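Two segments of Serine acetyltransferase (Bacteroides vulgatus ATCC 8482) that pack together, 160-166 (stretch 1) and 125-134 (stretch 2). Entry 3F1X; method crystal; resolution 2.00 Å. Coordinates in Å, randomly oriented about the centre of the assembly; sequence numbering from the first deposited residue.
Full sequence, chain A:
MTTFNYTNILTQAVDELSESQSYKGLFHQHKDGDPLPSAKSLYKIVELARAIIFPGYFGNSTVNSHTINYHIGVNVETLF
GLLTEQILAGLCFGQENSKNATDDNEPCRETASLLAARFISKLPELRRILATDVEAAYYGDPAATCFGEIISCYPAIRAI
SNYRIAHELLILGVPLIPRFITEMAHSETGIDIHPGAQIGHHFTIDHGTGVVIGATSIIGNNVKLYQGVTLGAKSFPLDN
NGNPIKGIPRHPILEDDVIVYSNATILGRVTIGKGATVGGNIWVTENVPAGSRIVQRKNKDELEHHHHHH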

# COMPACT_ATOMS: atom_id res chain seq x y z
N ILE A 160 11.40 4.08 -26.18
CA ILE A 160 11.32 5.16 -27.16
C ILE A 160 10.39 6.27 -26.65
O ILE A 160 10.66 7.46 -26.85
CB ILE A 160 10.83 4.62 -28.53
CG1 ILE A 160 11.88 3.67 -29.09
CG2 ILE A 160 10.61 5.77 -29.52
CD1 ILE A 160 11.41 2.87 -30.29
N SER A 161 9.30 5.88 -26.00
CA SER A 161 8.37 6.87 -25.45
C SER A 161 9.09 7.69 -24.38
O SER A 161 9.03 8.92 -24.41
CB SER A 161 7.16 6.17 -24.82
OG SER A 161 6.40 5.51 -25.81
N ASN A 162 9.77 7.01 -23.46
CA ASN A 162 10.50 7.70 -22.39
C ASN A 162 11.53 8.65 -23.00
O ASN A 162 11.69 9.79 -22.55
CB ASN A 162 11.22 6.69 -21.47
CG ASN A 162 10.32 6.15 -20.36
OD1 ASN A 162 9.19 5.73 -20.60
ND2 ASN A 162 10.84 6.13 -19.13
N TYR A 163 12.23 8.17 -24.03
CA TYR A 163 13.23 8.98 -24.72
C TYR A 163 12.62 10.27 -25.30
O TYR A 163 13.10 11.37 -25.01
CB TYR A 163 13.88 8.20 -25.87
CG TYR A 163 14.47 9.12 -26.91
CD1 TYR A 163 15.60 9.88 -26.63
CD2 TYR A 163 13.81 9.34 -28.12
CE1 TYR A 163 16.06 10.85 -27.55
CE2 TYR A 163 14.27 10.29 -29.03
CZ TYR A 163 15.38 11.04 -28.73
OH TYR A 163 15.80 12.00 -29.63
N ARG A 164 11.58 10.14 -26.12
CA ARG A 164 10.97 11.32 -26.71
C ARG A 164 10.42 12.27 -25.66
O ARG A 164 10.44 13.49 -25.84
CB ARG A 164 9.88 10.93 -27.72
CG ARG A 164 10.44 10.18 -28.93
CD ARG A 164 9.50 10.26 -30.13
NE ARG A 164 9.87 9.36 -31.21
CZ ARG A 164 10.92 9.52 -32.01
NH1 ARG A 164 11.73 10.57 -31.85
NH2 ARG A 164 11.17 8.64 -32.97
N ILE A 165 9.96 11.73 -24.54
CA ILE A 165 9.47 12.57 -23.46
C ILE A 165 10.64 13.34 -22.84
O ILE A 165 10.56 14.56 -22.62
CB ILE A 165 8.78 11.71 -22.37
CG1 ILE A 165 7.42 11.24 -22.86
CG2 ILE A 165 8.64 12.52 -21.08
CD1 ILE A 165 6.75 10.22 -21.98
N ALA A 166 11.73 12.62 -22.60
CA ALA A 166 12.92 13.20 -22.00
C ALA A 166 13.59 14.21 -22.92
O ALA A 166 14.05 15.25 -22.46
CB ALA A 166 13.92 12.08 -21.63
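Stretch 2 (125-134) ELRRILATDV

Stretch 2 is a length of α-helix, its phi angles between -58° and -71° and its psi angles between -32° and -49°, and it packs against the helical stretch 1 in a roughly antiparallel sense. The N-to-C directions of the two helices differ by 149°, and their axes approach to 10.8 Å. The register is set by two pairs: the CA of Ser 161 lies 6.8 Å from the CA of Leu 130, and the CA of Arg 164 lies 7.2 Å from the CA of Leu 126. Together the segments bury 366 Å² between them.

Arg 164 dominates the contact. Its CA-to-CB bond points toward stretch 2, and its side chain sits as a knob among Leu 126, Ile 129, Leu 130 and Asp 133, residues spaced along successive turns. The m, t, t sequence of chi1 to chi3 extends the chain, and chi4 of -72° turns the guanidinium so that NE and NH2 both face the carboxylate of Asp 133. That residue, with chi1 in the m well and chi2 at -37°, answers with both oxygens: Arg 164 NE donates to Asp 133 OD2 at 2.9 Å and Arg 164 NH2 to Asp 133 OD1 at 3.1 Å, both nearly linear. A weak third bond joins Arg 164 NH2 to Asp 133 OD2 at 3.4 Å. The result is a bidentate salt bridge in which Asp 133 OD2 lies near the guanidinium plane, as favourable donor geometry requires.

Apolar groups flank part of this buried ion pair, whose Arg 164 NH1 and NH2 and Asp 133 OD1 also hydrogen-bond elsewhere in the structure. Ile 129, in the m, t rotamer, places CG2 over one face of the guanidinium, 3.2 Å from Arg 164 NE. The aliphatic part of the arginine is covered in turn by the leucines: Leu 130 CD2 lies 3.8 Å from Arg 164 CD, and Leu 126 CD2 lies 4.1 Å from Arg 164 CB.

Both leucines adopt the m, t rotamer common in helices. Leu 126 starts toward stretch 1 and also reaches Ile 165, its CD1 lying 4.4 Å from Ile 165 CG1. Leu 130 leaves its backbone sideways, but its end comes nearer: CD2 lies 3.9 Å from Ser 161 CA and 4.1 Å from Ile 160 CG2, while CD1 is 3.9 Å from Ser 161 OG. The short side chain of Ser 161 accompanies the closer of the two backbone pairings. Ile 160, also m, t, directs CG2 to within 3.4 Å of Asp 133 OD2, adding a hydrocarbon neighbour to the carboxylate.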

# COMPACT_ATOMS: atom_id res chain seq x y z
N GLU A 125 1.88 16.32 -30.31
CA GLU A 125 2.94 16.08 -31.28
C GLU A 125 3.67 14.78 -30.94
O GLU A 125 4.00 14.00 -31.82
CB GLU A 125 3.92 17.26 -31.29
CG GLU A 125 5.11 17.12 -32.23
CD GLU A 125 4.70 17.01 -33.69
OE1 GLU A 125 3.76 17.72 -34.10
OE2 GLU A 125 5.34 16.24 -34.43
N LEU A 126 3.91 14.55 -29.65
CA LEU A 126 4.58 13.32 -29.24
C LEU A 126 3.75 12.13 -29.67
O LEU A 126 4.28 11.12 -30.12
CB LEU A 126 4.80 13.31 -27.72
CG LEU A 126 5.82 14.32 -27.21
CD1 LEU A 126 5.91 14.25 -25.70
CD2 LEU A 126 7.19 14.04 -27.83
N ARG A 127 2.43 12.24 -29.54
CA ARG A 127 1.53 11.17 -29.94
C ARG A 127 1.68 10.90 -31.43
O ARG A 127 1.69 9.75 -31.86
CB ARG A 127 0.07 11.54 -29.63
CG ARG A 127 -0.94 10.53 -30.15
CD ARG A 127 -2.36 11.06 -30.00
NE ARG A 127 -2.80 11.06 -28.61
CZ ARG A 127 -3.99 11.52 -28.21
NH1 ARG A 127 -4.84 12.01 -29.10
NH2 ARG A 127 -4.31 11.49 -26.93
N ARG A 128 1.79 11.97 -32.22
CA ARG A 128 1.94 11.84 -33.66
C ARG A 128 3.24 11.13 -34.03
O ARG A 128 3.26 10.29 -34.93
CB ARG A 128 1.94 13.22 -34.34
CG ARG A 128 0.65 13.99 -34.21
CD ARG A 128 0.69 15.27 -35.03
NE ARG A 128 -0.40 16.16 -34.65
CZ ARG A 128 -0.23 17.30 -34.01
NH1 ARG A 128 0.98 17.70 -33.67
NH2 ARG A 128 -1.28 18.05 -33.69
N ILE A 129 4.32 11.47 -33.34
CA ILE A 129 5.60 10.84 -33.64
C ILE A 129 5.62 9.39 -33.18
O ILE A 129 5.99 8.50 -33.93
CB ILE A 129 6.78 11.59 -32.98
CG1 ILE A 129 6.80 13.04 -33.44
CG2 ILE A 129 8.09 10.91 -33.37
CD1 ILE A 129 7.87 13.90 -32.79
N LEU A 130 5.21 9.16 -31.94
CA LEU A 130 5.20 7.82 -31.40
C LEU A 130 4.32 6.92 -32.24
O LEU A 130 4.61 5.74 -32.39
CB LEU A 130 4.73 7.83 -29.94
CG LEU A 130 5.75 8.52 -29.02
CD1 LEU A 130 5.17 8.71 -27.63
CD2 LEU A 130 7.01 7.68 -28.97
N ALA A 131 3.26 7.47 -32.82
CA ALA A 131 2.37 6.69 -33.67
C ALA A 131 3.16 6.08 -34.83
O ALA A 131 2.92 4.93 -35.22
CB ALA A 131 1.22 7.56 -34.20
N THR A 132 4.11 6.83 -35.38
CA THR A 132 4.91 6.31 -36.49
C THR A 132 5.86 5.23 -36.00
O THR A 132 6.19 4.29 -36.74
CB THR A 132 5.72 7.43 -37.20
OG1 THR A 132 6.77 7.90 -36.35
CG2 THR A 132 4.79 8.59 -37.57
N ASP A 133 6.32 5.36 -34.76
CA ASP A 133 7.23 4.36 -34.18
C ASP A 133 6.48 3.04 -34.00
O ASP A 133 7.02 1.97 -34.25
CB ASP A 133 7.78 4.81 -32.82
CG ASP A 133 8.54 6.12 -32.90
OD1 ASP A 133 9.25 6.34 -33.91
OD2 ASP A 133 8.45 6.91 -31.95
N VAL A 134 5.23 3.12 -33.54
CA VAL A 134 4.43 1.92 -33.35
C VAL A 134 4.16 1.25 -34.70
O VAL A 134 4.20 0.03 -34.81
CB VAL A 134 3.07 2.24 -32.70
CG1 VAL A 134 2.20 1.00 -32.71
CG2 VAL A 134 3.27 2.72 -31.27